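Local coordinates for chitin-binding domain 3 protein (Micromonospora aurantiaca ATCC 27029, PDB 5OPF) that is a copper-dependent lytic polysaccharide monooxygenase that probably cleaves chains of crystalline polysaccharide such as cellulose by oxidation, at residues 118-123 with 168-173; 67-72 with 127-132; 112-117 with 134-139; 31-36 with 83-88. All coordinates share one frame; numbering follows the deposited sequence.

Interaction 1: residues 118-123 with 168-173; sequences TKQGYN and GRHVVY
T118 and H170 meet through OG1 and ND1, 2.7 Å apart in a hydrogen bond. The contact lies at the end of an antiparallel strand pair of the core beta-sandwich, where strand 110-118 gives way to a loop beside the start of strand 169-178. OG1 of T118 also accepts from V171 N, 3.0 Å away and almost straight at 174°, and T118 N returns a bond to V171 O. The hydroxyl can serve both partners because chi1 of 48° places OG1 between the backbone N and the carbonyl carbon, while CG2 packs beside V171 O and CB.

The imidazole of H170 is gripped at its edge, at both nitrogens. Its second nitrogen, NE2, donates to Q120 OE1 at 2.9 Å; the oxygen lies close to the ring plane, although NE2 stands well above the carbonyl plane of the amide. Two bonded ring nitrogens fix the rotation of the ring, with NE2 as donor, consistent with a proton on that nitrogen.

A type II turn from K119 to Y122, closed by Y122 N to K119 O, brings the Q120 amide to the NE2 edge of the histidine, and T167 N gives OE1 a second donor. At the end of the turn, the Y122 ring offers its edge to V171, CE2 to CG2 at 4.1 Å. One water donates to both Y122 O and R169 O, at 2.7 Å from the former.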
loop_
_atom_site.group_PDB
_atom_site.type_symbol
_atom_site.label_atom_id
_atom_site.label_comp_id
_atom_site.label_asym_id
_atom_site.label_seq_id
_atom_site.Cartn_x
_atom_site.Cartn_y
_atom_site.Cartn_z
ATOM N N THR A 118 -5.309 10.622 1.385
ATOM C CA THR A 118 -6.700 11.000 1.552
ATOM C C THR A 118 -6.831 12.439 2.040
ATOM O O THR A 118 -5.962 12.985 2.733
ATOM C CB THR A 118 -7.419 10.018 2.491
ATOM O OG1 THR A 118 -6.647 9.797 3.673
ATOM C CG2 THR A 118 -7.623 8.694 1.792
ATOM N N LYS A 119 -7.933 13.050 1.635
ATOM C CA LYS A 119 -8.261 14.415 1.997
ATOM C C LYS A 119 -8.876 14.475 3.392
ATOM O O LYS A 119 -9.595 13.567 3.822
ATOM C CB LYS A 119 -9.255 14.971 0.974
ATOM C CG LYS A 119 -8.702 15.031 -0.439
ATOM C CD LYS A 119 -9.800 15.068 -1.507
ATOM C CE LYS A 119 -9.206 14.990 -2.902
ATOM N NZ LYS A 119 -10.253 15.099 -3.961
ATOM N N GLN A 120 -8.598 15.568 4.105
ATOM C CA GLN A 120 -9.228 15.766 5.402
ATOM C C GLN A 120 -10.740 15.691 5.249
ATOM O O GLN A 120 -11.323 16.298 4.344
ATOM C CB GLN A 120 -8.805 17.099 6.016
ATOM C CG GLN A 120 -9.135 17.216 7.503
ATOM C CD GLN A 120 -8.285 16.316 8.385
ATOM O OE1 GLN A 120 -7.245 15.814 7.963
ATOM N NE2 GLN A 120 -8.732 16.108 9.622
ATOM N N GLY A 121 -11.373 14.931 6.140
ATOM C CA GLY A 121 -12.784 14.621 6.063
ATOM C C GLY A 121 -13.067 13.173 5.711
ATOM O O GLY A 121 -14.140 12.664 6.060
ATOM N N TYR A 122 -12.146 12.504 5.013
ATOM C CA TYR A 122 -12.306 11.082 4.734
ATOM C C TYR A 122 -12.220 10.306 6.041
ATOM O O TYR A 122 -11.312 10.538 6.845
ATOM C CB TYR A 122 -11.214 10.588 3.768
ATOM C CG TYR A 122 -11.235 9.082 3.600
ATOM C CD1 TYR A 122 -12.295 8.464 2.956
ATOM C CD2 TYR A 122 -10.223 8.280 4.108
ATOM C CE1 TYR A 122 -12.353 7.077 2.831
ATOM C CE2 TYR A 122 -10.273 6.903 3.991
ATOM C CZ TYR A 122 -11.337 6.305 3.353
ATOM O OH TYR A 122 -11.377 4.935 3.260
ATOM N N ASN A 123 -13.148 9.369 6.245
ATOM C CA ASN A 123 -13.180 8.520 7.437
ATOM C C ASN A 123 -12.892 7.063 7.065
ATOM O O ASN A 123 -13.792 6.330 6.636
ATOM C CB ASN A 123 -14.522 8.638 8.146
ATOM C CG ASN A 123 -14.516 7.947 9.496
ATOM O OD1 ASN A 123 -13.620 7.162 9.797
ATOM N ND2 ASN A 123 -15.515 8.239 10.314
ATOM N N GLY A 168 -4.822 13.409 12.118
ATOM C CA GLY A 168 -5.476 12.155 12.438
ATOM C C GLY A 168 -5.307 11.082 11.364
ATOM O O GLY A 168 -4.413 11.120 10.508
ATOM N N ARG A 169 -6.203 10.096 11.444
ATOM C CA ARG A 169 -6.133 8.890 10.626
ATOM C C ARG A 169 -6.395 9.184 9.154
ATOM O O ARG A 169 -7.380 9.844 8.799
ATOM C CB ARG A 169 -7.179 7.895 11.122
ATOM C CG ARG A 169 -7.345 6.656 10.260
ATOM C CD ARG A 169 -8.403 5.716 10.792
ATOM N NE ARG A 169 -8.007 4.932 11.956
ATOM C CZ ARG A 169 -7.372 3.761 11.879
ATOM N NH1 ARG A 169 -7.029 3.267 10.701
ATOM N NH2 ARG A 169 -7.097 3.070 12.973
ATOM N N HIS A 170 -5.533 8.623 8.301
ATOM C CA HIS A 170 -5.580 8.788 6.851
ATOM C C HIS A 170 -5.080 7.514 6.176
ATOM O O HIS A 170 -4.614 6.582 6.834
ATOM C CB HIS A 170 -4.785 10.037 6.437
ATOM C CG HIS A 170 -5.581 11.277 6.593
ATOM N ND1 HIS A 170 -6.588 11.586 5.707
ATOM C CD2 HIS A 170 -5.582 12.238 7.548
ATOM C CE1 HIS A 170 -7.164 12.706 6.105
ATOM N NE2 HIS A 170 -6.581 13.117 7.221
ATOM N N VAL A 171 -5.196 7.486 4.847
ATOM C CA VAL A 171 -4.646 6.410 4.035
ATOM C C VAL A 171 -3.743 7.017 2.967
ATOM O O VAL A 171 -4.117 7.991 2.300
ATOM C CB VAL A 171 -5.759 5.554 3.391
ATOM C CG1 VAL A 171 -5.164 4.398 2.598
ATOM C CG2 VAL A 171 -6.712 5.006 4.458
ATOM N N VAL A 172 -2.553 6.441 2.824
ATOM C CA VAL A 172 -1.643 6.702 1.717
ATOM C C VAL A 172 -1.896 5.632 0.662
ATOM O O VAL A 172 -2.032 4.444 0.976
ATOM C CB VAL A 172 -0.177 6.650 2.196
ATOM C CG1 VAL A 172 0.772 7.052 1.073
ATOM C CG2 VAL A 172 0.039 7.529 3.427
ATOM N N TYR A 173 -1.969 6.043 -0.602
ATOM C CA TYR A 173 -2.101 5.107 -1.716
ATOM C C TYR A 173 -0.927 5.336 -2.646
ATOM O O TYR A 173 -0.772 6.430 -3.203
ATOM C CB TYR A 173 -3.397 5.318 -2.480
ATOM C CG TYR A 173 -3.804 4.203 -3.421
ATOM C CD1 TYR A 173 -3.907 2.879 -2.976
ATOM C CD2 TYR A 173 -4.164 4.468 -4.739
ATOM C CE1 TYR A 173 -4.343 1.857 -3.814
ATOM C CE2 TYR A 173 -4.609 3.457 -5.577
ATOM C CZ TYR A 173 -4.708 2.163 -5.108
ATOM O OH TYR A 173 -5.212 1.182 -5.938
HETATM O O HOH W 1 -9.939 8.782 8.426
#

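Interaction 2: residues 67-72 with 127-132; sequences GQLCSG and SPLRWS
L69 drives its isobutyl group between L129 and W131. Its CD2 stands over the five-membered ring of the W131 indole, 4.1 Å from the centroid and only 5° off the ring normal, a CH-pi contact made squarely on the face. The other methyl, CD1, leans toward the nitrogen side of the same ring, 3.7 Å from W131 NE1. On the L129 side the two leucines cross at about a right angle, and CD2 of L129 touches both CB and CD2 of L69. The L129 side chain leaves with CG anti to the backbone N (chi1 -175°), which carries CD2 to a position where it also meets C70 SG at 4.0 Å.

That sulfur is half of the disulfide C70-C188, so the apolar cluster sits where the loop between helices 60-63 and 75-78 is tied to strand 183-192. L69 to G72 form a type I turn, with G72 N bonded to L69 O, and the turn presents L69 to the long loop joining strands 110-118 and 134-140.

At the polar edge, CA of G67 lies against CB of P128, 4.0 Å away. G67 N then donates to L129 O at 2.9 Å with an angle of 154°. The indole is held at its nitrogen by NE1 to I64 O, and W131 N bonds to D66 OD1, both partners lying just ahead of G67.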
loop_
_atom_site.group_PDB
_atom_site.type_symbol
_atom_site.label_atom_id
_atom_site.label_comp_id
_atom_site.label_asym_id
_atom_site.label_seq_id
_atom_site.Cartn_x
_atom_site.Cartn_y
_atom_site.Cartn_z
ATOM N N GLY A 67 -13.645 1.501 -3.902
ATOM C CA GLY A 67 -13.844 0.443 -2.933
ATOM C C GLY A 67 -12.975 -0.778 -3.140
ATOM O O GLY A 67 -13.036 -1.708 -2.321
ATOM N N GLN A 68 -12.181 -0.807 -4.212
ATOM C CA GLN A 68 -11.272 -1.906 -4.520
ATOM C C GLN A 68 -9.837 -1.414 -4.669
ATOM O O GLN A 68 -8.990 -2.130 -5.205
ATOM C CB GLN A 68 -11.706 -2.633 -5.792
ATOM C CG GLN A 68 -13.101 -3.212 -5.708
ATOM C CD GLN A 68 -13.619 -3.722 -7.023
ATOM O OE1 GLN A 68 -14.817 -3.559 -7.335
ATOM N NE2 GLN A 68 -12.766 -4.346 -7.789
ATOM N N LEU A 69 -9.533 -0.205 -4.197
ATOM C CA LEU A 69 -8.178 0.322 -4.376
ATOM C C LEU A 69 -7.142 -0.536 -3.656
ATOM O O LEU A 69 -6.079 -0.839 -4.211
ATOM C CB LEU A 69 -8.088 1.784 -3.921
ATOM C CG LEU A 69 -8.552 2.809 -4.964
ATOM C CD1 LEU A 69 -10.043 2.727 -5.243
ATOM C CD2 LEU A 69 -8.165 4.207 -4.553
ATOM N N CYS A 70 -7.430 -0.935 -2.415
ATOM C CA CYS A 70 -6.412 -1.598 -1.603
ATOM C C CYS A 70 -6.146 -3.045 -2.016
ATOM O O CYS A 70 -5.112 -3.606 -1.622
ATOM C CB CYS A 70 -6.765 -1.498 -0.122
ATOM S SG CYS A 70 -6.906 0.208 0.478
ATOM N N SER A 71 -7.050 -3.656 -2.784
ATOM C CA SER A 71 -6.836 -4.978 -3.356
ATOM C C SER A 71 -6.368 -4.920 -4.803
ATOM O O SER A 71 -6.297 -5.965 -5.459
ATOM C CB SER A 71 -8.115 -5.793 -3.297
ATOM O OG SER A 71 -9.063 -5.276 -4.201
ATOM N N GLY A 72 -6.067 -3.738 -5.328
ATOM C CA GLY A 72 -5.659 -3.625 -6.722
ATOM C C GLY A 72 -6.752 -4.025 -7.691
ATOM O O GLY A 72 -6.461 -4.631 -8.730
ATOM N N SER A 127 -15.831 4.402 5.676
ATOM C CA SER A 127 -16.111 4.692 4.281
ATOM C C SER A 127 -15.134 3.965 3.368
ATOM O O SER A 127 -13.926 3.979 3.624
ATOM C CB SER A 127 -15.949 6.195 4.028
ATOM O OG SER A 127 -16.843 6.942 4.832
ATOM N N PRO A 128 -15.613 3.356 2.280
ATOM C CA PRO A 128 -14.698 2.723 1.327
ATOM C C PRO A 128 -13.802 3.773 0.691
ATOM O O PRO A 128 -14.210 4.919 0.487
ATOM C CB PRO A 128 -15.641 2.098 0.296
ATOM C CG PRO A 128 -16.858 2.919 0.373
ATOM C CD PRO A 128 -17.006 3.321 1.805
ATOM N N LEU A 129 -12.568 3.380 0.396
ATOM C CA LEU A 129 -11.628 4.304 -0.224
ATOM C C LEU A 129 -11.997 4.498 -1.688
ATOM O O LEU A 129 -12.159 3.527 -2.432
ATOM C CB LEU A 129 -10.207 3.762 -0.107
ATOM C CG LEU A 129 -9.092 4.683 -0.611
ATOM C CD1 LEU A 129 -9.014 5.959 0.198
ATOM C CD2 LEU A 129 -7.773 3.948 -0.596
ATOM N N ARG A 130 -12.141 5.761 -2.092
ATOM C CA ARG A 130 -12.486 6.144 -3.455
ATOM C C ARG A 130 -11.356 6.962 -4.071
ATOM O O ARG A 130 -10.621 7.664 -3.371
ATOM C CB ARG A 130 -13.723 7.041 -3.461
ATOM C CG ARG A 130 -14.907 6.459 -2.769
ATOM C CD ARG A 130 -16.071 7.435 -2.763
ATOM N NE ARG A 130 -17.259 6.779 -2.252
ATOM C CZ ARG A 130 -17.957 5.865 -2.920
ATOM N NH1 ARG A 130 -17.603 5.498 -4.152
ATOM N NH2 ARG A 130 -19.017 5.322 -2.351
ATOM N N TRP A 131 -11.240 6.903 -5.396
ATOM C CA TRP A 131 -10.270 7.752 -6.074
ATOM C C TRP A 131 -10.479 9.226 -5.734
ATOM O O TRP A 131 -9.507 9.974 -5.558
ATOM C CB TRP A 131 -10.328 7.523 -7.582
ATOM C CG TRP A 131 -9.680 6.242 -8.023
ATOM C CD1 TRP A 131 -10.295 5.046 -8.256
ATOM C CD2 TRP A 131 -8.287 6.034 -8.303
ATOM N NE1 TRP A 131 -9.376 4.109 -8.649
ATOM C CE2 TRP A 131 -8.138 4.690 -8.688
ATOM C CE3 TRP A 131 -7.154 6.844 -8.247
ATOM C CZ2 TRP A 131 -6.907 4.141 -9.040
ATOM C CZ3 TRP A 131 -5.926 6.292 -8.590
ATOM C CH2 TRP A 131 -5.821 4.959 -8.991
ATOM N N SER A 132 -11.734 9.665 -5.608
ATOM C CA SER A 132 -12.014 11.072 -5.323
ATOM C C SER A 132 -11.616 11.484 -3.910
ATOM O O SER A 132 -11.568 12.687 -3.615
ATOM C CB SER A 132 -13.498 11.370 -5.558
ATOM O OG SER A 132 -14.314 10.640 -4.671
#

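Interaction 3: residues 112-117 with 134-139; sequences YIRVYV and LELVGQ
R114 and Q139 run side by side in the same direction from facing strands. From CB, which touches L136 CD1 at 3.9 Å, the arginine passes to CG, lying alongside the amide end of Q139 with OE1 3.3 Å away. CD follows the same oxygen, and NE donates to it at 2.9 Å with a somewhat bent angle of 148°; the acceptor is tilted 19° out of the guanidinium plane. An extended chain from CG to NE carries NE out to the level of the Q139 amide. At the tip NH2 lies over the centre of the Y112 ring, so one face of the guanidinium is covered by that aromatic.

On the same face of the sheet, L136 spreads over Y116. Its CD1 sits above the phenol, 4.0 Å from the centroid, as a CH-pi contact, while CB of Y116 packs against CB of L134. The opposite face carries V115 and V117, and V137 brings CG2 within 3.6 Å of V117 CG2.

The backbone pairing is irregular here. V115 O accepts from both V137 N, at 2.8 Å, and G138 N, at 3.1 Å, while V115 N bonds to G138 O. The register therefore shifts by one residue before Y116 pairs with L136. Two residues, V137 and G138, facing one, V115, make a classic beta bulge in an antiparallel strand pair of the beta-sandwich characteristic of lytic polysaccharide monooxygenases.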
loop_
_atom_site.group_PDB
_atom_site.type_symbol
_atom_site.label_atom_id
_atom_site.label_comp_id
_atom_site.label_asym_id
_atom_site.label_seq_id
_atom_site.Cartn_x
_atom_site.Cartn_y
_atom_site.Cartn_z
ATOM N N TYR A 112 7.405 5.224 -12.941
ATOM C CA TYR A 112 7.005 6.263 -12.001
ATOM C C TYR A 112 6.529 5.574 -10.734
ATOM O O TYR A 112 6.156 4.392 -10.752
ATOM C CB TYR A 112 5.893 7.181 -12.551
ATOM C CG TYR A 112 4.709 6.469 -13.168
ATOM C CD1 TYR A 112 3.630 6.043 -12.400
ATOM C CD2 TYR A 112 4.655 6.241 -14.529
ATOM C CE1 TYR A 112 2.538 5.390 -12.977
ATOM C CE2 TYR A 112 3.577 5.606 -15.113
ATOM C CZ TYR A 112 2.511 5.178 -14.332
ATOM O OH TYR A 112 1.437 4.538 -14.929
ATOM N N ILE A 113 6.557 6.320 -9.630
ATOM C CA ILE A 113 5.855 5.949 -8.405
ATOM C C ILE A 113 5.081 7.177 -7.955
ATOM O O ILE A 113 5.668 8.257 -7.812
ATOM C CB ILE A 113 6.801 5.463 -7.286
ATOM C CG1 ILE A 113 7.593 4.234 -7.730
ATOM C CG2 ILE A 113 5.984 5.135 -6.024
ATOM C CD1 ILE A 113 8.574 3.697 -6.692
ATOM N N ARG A 114 3.774 7.019 -7.762
ATOM C CA ARG A 114 2.889 8.104 -7.368
ATOM C C ARG A 114 2.394 7.847 -5.953
ATOM O O ARG A 114 2.002 6.726 -5.619
ATOM C CB ARG A 114 1.704 8.205 -8.328
ATOM C CG ARG A 114 2.109 8.666 -9.706
ATOM C CD ARG A 114 1.007 8.529 -10.752
ATOM N NE ARG A 114 1.535 8.855 -12.074
ATOM C CZ ARG A 114 1.009 8.457 -13.227
ATOM N NH1 ARG A 114 -0.108 7.746 -13.256
ATOM N NH2 ARG A 114 1.622 8.767 -14.357
ATOM N N VAL A 115 2.405 8.895 -5.130
ATOM C CA VAL A 115 1.939 8.839 -3.746
ATOM C C VAL A 115 0.746 9.775 -3.592
ATOM O O VAL A 115 0.860 10.990 -3.820
ATOM C CB VAL A 115 3.054 9.203 -2.752
ATOM C CG1 VAL A 115 2.526 9.209 -1.308
ATOM C CG2 VAL A 115 4.237 8.258 -2.889
ATOM N N TYR A 116 -0.384 9.202 -3.192
ATOM C CA TYR A 116 -1.612 9.925 -2.903
ATOM C C TYR A 116 -1.901 9.830 -1.405
ATOM O O TYR A 116 -1.558 8.838 -0.753
ATOM C CB TYR A 116 -2.805 9.285 -3.643
ATOM C CG TYR A 116 -2.701 9.320 -5.147
ATOM C CD1 TYR A 116 -2.022 8.334 -5.847
ATOM C CD2 TYR A 116 -3.278 10.345 -5.870
ATOM C CE1 TYR A 116 -1.913 8.383 -7.216
ATOM C CE2 TYR A 116 -3.171 10.398 -7.249
ATOM C CZ TYR A 116 -2.480 9.412 -7.911
ATOM O OH TYR A 116 -2.356 9.449 -9.291
ATOM N N VAL A 117 -2.575 10.844 -0.856
ATOM C CA VAL A 117 -3.064 10.800 0.518
ATOM C C VAL A 117 -4.513 11.258 0.530
ATOM O O VAL A 117 -4.895 12.200 -0.174
ATOM C CB VAL A 117 -2.198 11.650 1.476
ATOM C CG1 VAL A 117 -2.810 11.739 2.874
ATOM C CG2 VAL A 117 -0.789 11.078 1.563
ATOM N N LEU A 134 -8.628 10.939 -2.851
ATOM C CA LEU A 134 -7.169 10.989 -2.904
ATOM C C LEU A 134 -6.660 12.244 -3.605
ATOM O O LEU A 134 -7.210 12.677 -4.625
ATOM C CB LEU A 134 -6.630 9.785 -3.669
ATOM C CG LEU A 134 -6.825 8.434 -2.999
ATOM C CD1 LEU A 134 -6.362 7.338 -3.951
ATOM C CD2 LEU A 134 -6.082 8.337 -1.672
ATOM N N GLU A 135 -5.579 12.805 -3.075
ATOM C CA GLU A 135 -4.838 13.894 -3.699
ATOM C C GLU A 135 -3.413 13.421 -3.975
ATOM O O GLU A 135 -2.781 12.790 -3.116
ATOM C CB GLU A 135 -4.787 15.090 -2.739
ATOM C CG GLU A 135 -4.042 16.296 -3.277
ATOM C CD GLU A 135 -3.934 17.424 -2.286
ATOM O OE1 GLU A 135 -4.381 17.279 -1.131
ATOM O OE2 GLU A 135 -3.406 18.491 -2.674
ATOM N N LEU A 136 -2.892 13.735 -5.161
ATOM C CA LEU A 136 -1.497 13.428 -5.476
ATOM C C LEU A 136 -0.576 14.354 -4.686
ATOM O O LEU A 136 -0.644 15.581 -4.842
ATOM C CB LEU A 136 -1.251 13.599 -6.974
ATOM C CG LEU A 136 0.151 13.243 -7.483
ATOM C CD1 LEU A 136 0.430 11.754 -7.398
ATOM C CD2 LEU A 136 0.331 13.742 -8.911
ATOM N N VAL A 137 0.306 13.775 -3.858
ATOM C CA VAL A 137 1.153 14.559 -2.959
ATOM C C VAL A 137 2.642 14.236 -3.075
ATOM O O VAL A 137 3.463 14.913 -2.449
ATOM C CB VAL A 137 0.699 14.443 -1.490
ATOM C CG1 VAL A 137 -0.692 15.029 -1.297
ATOM C CG2 VAL A 137 0.747 12.998 -1.003
ATOM N N GLY A 138 3.009 13.223 -3.866
ATOM C CA GLY A 138 4.407 12.978 -4.185
ATOM C C GLY A 138 4.500 12.132 -5.430
ATOM O O GLY A 138 3.559 11.418 -5.776
ATOM N N GLN A 139 5.619 12.251 -6.145
ATOM C CA GLN A 139 5.769 11.508 -7.397
ATOM C C GLN A 139 7.231 11.511 -7.808
ATOM O O GLN A 139 7.886 12.557 -7.760
ATOM C CB GLN A 139 4.923 12.135 -8.517
ATOM C CG GLN A 139 4.967 11.388 -9.863
ATOM C CD GLN A 139 3.938 11.910 -10.872
ATOM O OE1 GLN A 139 3.293 11.124 -11.570
ATOM N NE2 GLN A 139 3.804 13.238 -10.972
#

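Interaction 4: residues 31-36 with 83-88; sequences DPMCWQ and LDTVGA
M33 and Q36, one turn apart on helix 32-40, provide the side chains that touch the loop 83-88. The van der Waals part belongs to M33. The bend at chi2 (-59°) places SD, which meets the CG2 methyl of T85 and CA of G87, each at 3.8 Å, while CG lies against the backbone of A88. G87 approaches the sulfur with its CA.

The direct polar part is a tip-to-tip meeting of Q36 and T85, with OE1 2.8 Å from OG1. T85 OG1 is also hydrogen-bonded to A82 O. The amide is held from its other end by NE2, which donates to M33 O at 2.9 Å, on a lone pair of that carbonyl, and also to A82 O. Chi1 of 60° sets CG between the backbone N and the carbonyl carbon and turns the amide back toward its own helix turn.

Water and capping form the third group. One water donates to D31 OD1 and to A88 O, the latter at 2.8 Å, and accepts from M33 N. D31 is the N-cap of the helix, its OD1 accepting from C34 N at 3.1 Å, so the water joins the capped end to the loop. D31 OD2 pairs with R17 in a salt bridge, and C34 is disulfide-bonded to C14, which ties helix 32-40 to helix 10-18; the loop 83-88 runs on toward strand 92-93.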
loop_
_atom_site.group_PDB
_atom_site.type_symbol
_atom_site.label_atom_id
_atom_site.label_comp_id
_atom_site.label_asym_id
_atom_site.label_seq_id
_atom_site.Cartn_x
_atom_site.Cartn_y
_atom_site.Cartn_z
ATOM N N ASP A 31 -6.220 -6.849 16.808
ATOM C CA ASP A 31 -6.053 -6.309 15.456
ATOM C C ASP A 31 -7.092 -6.969 14.562
ATOM O O ASP A 31 -6.783 -7.850 13.757
ATOM C CB ASP A 31 -4.618 -6.542 14.970
ATOM C CG ASP A 31 -4.278 -5.831 13.667
ATOM O OD1 ASP A 31 -5.186 -5.334 12.954
ATOM O OD2 ASP A 31 -3.065 -5.810 13.338
ATOM N N PRO A 32 -8.366 -6.575 14.712
ATOM C CA PRO A 32 -9.441 -7.232 13.949
ATOM C C PRO A 32 -9.254 -7.171 12.446
ATOM O O PRO A 32 -9.670 -8.101 11.742
ATOM C CB PRO A 32 -10.702 -6.482 14.405
ATOM C CG PRO A 32 -10.361 -5.994 15.781
ATOM C CD PRO A 32 -8.900 -5.663 15.743
ATOM N N MET A 33 -8.655 -6.101 11.923
ATOM C CA MET A 33 -8.470 -6.021 10.479
ATOM C C MET A 33 -7.427 -7.020 9.989
ATOM O O MET A 33 -7.626 -7.659 8.950
ATOM C CB MET A 33 -8.132 -4.603 10.030
ATOM C CG MET A 33 -9.273 -3.603 10.151
ATOM S SD MET A 33 -10.767 -4.038 9.188
ATOM C CE MET A 33 -11.746 -4.862 10.451
ATOM N N CYS A 34 -6.305 -7.173 10.696
ATOM C CA CYS A 34 -5.378 -8.233 10.294
ATOM C C CYS A 34 -5.986 -9.620 10.505
ATOM O O CYS A 34 -5.738 -10.534 9.708
ATOM C CB CYS A 34 -4.008 -8.125 10.966
ATOM S SG CYS A 34 -2.993 -6.742 10.402
ATOM N N TRP A 35 -6.789 -9.803 11.557
ATOM C CA TRP A 35 -7.421 -11.102 11.775
ATOM C C TRP A 35 -8.323 -11.486 10.607
ATOM O O TRP A 35 -8.227 -12.601 10.080
ATOM C CB TRP A 35 -8.193 -11.108 13.094
ATOM C CG TRP A 35 -8.847 -12.434 13.441
ATOM C CD1 TRP A 35 -10.185 -12.685 13.493
ATOM C CD2 TRP A 35 -8.196 -13.666 13.819
ATOM N NE1 TRP A 35 -10.411 -13.990 13.873
ATOM C CE2 TRP A 35 -9.209 -14.614 14.068
ATOM C CE3 TRP A 35 -6.857 -14.063 13.944
ATOM C CZ2 TRP A 35 -8.925 -15.933 14.452
ATOM C CZ3 TRP A 35 -6.577 -15.375 14.332
ATOM C CH2 TRP A 35 -7.609 -16.290 14.574
ATOM N N GLN A 36 -9.215 -10.582 10.179
ATOM C CA GLN A 36 -10.099 -10.947 9.074
ATOM C C GLN A 36 -9.308 -11.187 7.794
ATOM O O GLN A 36 -9.688 -12.031 6.971
ATOM C CB GLN A 36 -11.230 -9.926 8.881
ATOM C CG GLN A 36 -10.822 -8.486 8.576
ATOM C CD GLN A 36 -10.649 -8.166 7.097
ATOM O OE1 GLN A 36 -11.501 -8.508 6.267
ATOM N NE2 GLN A 36 -9.569 -7.476 6.767
ATOM N N LEU A 83 -8.084 -6.764 2.051
ATOM C CA LEU A 83 -7.498 -5.454 2.304
ATOM C C LEU A 83 -8.467 -4.321 2.000
ATOM O O LEU A 83 -8.169 -3.172 2.356
ATOM C CB LEU A 83 -6.194 -5.285 1.514
ATOM C CG LEU A 83 -5.147 -6.389 1.698
ATOM C CD1 LEU A 83 -3.894 -5.962 0.956
ATOM C CD2 LEU A 83 -4.868 -6.674 3.172
ATOM N N ASP A 84 -9.599 -4.602 1.345
ATOM C CA ASP A 84 -10.600 -3.579 1.067
ATOM C C ASP A 84 -11.575 -3.373 2.226
ATOM O O ASP A 84 -12.415 -2.464 2.167
ATOM C CB ASP A 84 -11.408 -3.941 -0.194
ATOM C CG ASP A 84 -10.597 -3.842 -1.480
ATOM O OD1 ASP A 84 -9.730 -2.940 -1.583
ATOM O OD2 ASP A 84 -10.886 -4.655 -2.402
ATOM N N THR A 85 -11.521 -4.201 3.267
ATOM C CA THR A 85 -12.473 -4.073 4.366
ATOM C C THR A 85 -12.298 -2.730 5.065
ATOM O O THR A 85 -11.185 -2.239 5.228
ATOM C CB THR A 85 -12.251 -5.227 5.334
ATOM O OG1 THR A 85 -12.422 -6.442 4.597
ATOM C CG2 THR A 85 -13.228 -5.184 6.510
ATOM N N VAL A 86 -13.407 -2.126 5.465
ATOM C CA VAL A 86 -13.416 -0.856 6.181
ATOM C C VAL A 86 -13.311 -1.143 7.679
ATOM O O VAL A 86 -14.063 -1.974 8.196
ATOM C CB VAL A 86 -14.722 -0.110 5.853
ATOM C CG1 VAL A 86 -14.862 1.146 6.661
ATOM C CG2 VAL A 86 -14.797 0.198 4.366
ATOM N N GLY A 87 -12.416 -0.451 8.377
ATOM C CA GLY A 87 -12.299 -0.639 9.813
ATOM C C GLY A 87 -11.009 -0.053 10.361
ATOM O O GLY A 87 -10.295 0.683 9.673
ATOM N N ALA A 88 -10.719 -0.398 11.620
ATOM C CA ALA A 88 -9.635 0.236 12.383
ATOM C C ALA A 88 -8.297 -0.468 12.127
ATOM O O ALA A 88 -7.681 -1.062 13.015
ATOM C CB ALA A 88 -9.988 0.273 13.869
HETATM O O HOH W 2 -7.448 -3.860 13.349
#

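How the interactions relate
Interactions 1, 2 and 3 are partly buried, whereas interaction 4 is a surface contact between helix and loop, relying on a thioether, a tip-to-tip polar pair and water. Interactions 1 and 3 belong to the same sheet: strand 110-118 lies between 134-140 and 169-178, with Y116 N bonded to Y173 O. Both mix backbone bonds with side-chain ones, interaction 3 by strand pairing and interaction 1 through a strand histidine held by a turn. Interaction 2 packs two loops together beside this sheet by apolar contacts, L69 CD2 lying 3.7 Å from L134 CD1 and T118 CG2 reaching L129. Interaction 4 joins interaction 2 through S71 OG and D84 OD2, yet stays about 11 Å from interaction 3 at the nearest atoms.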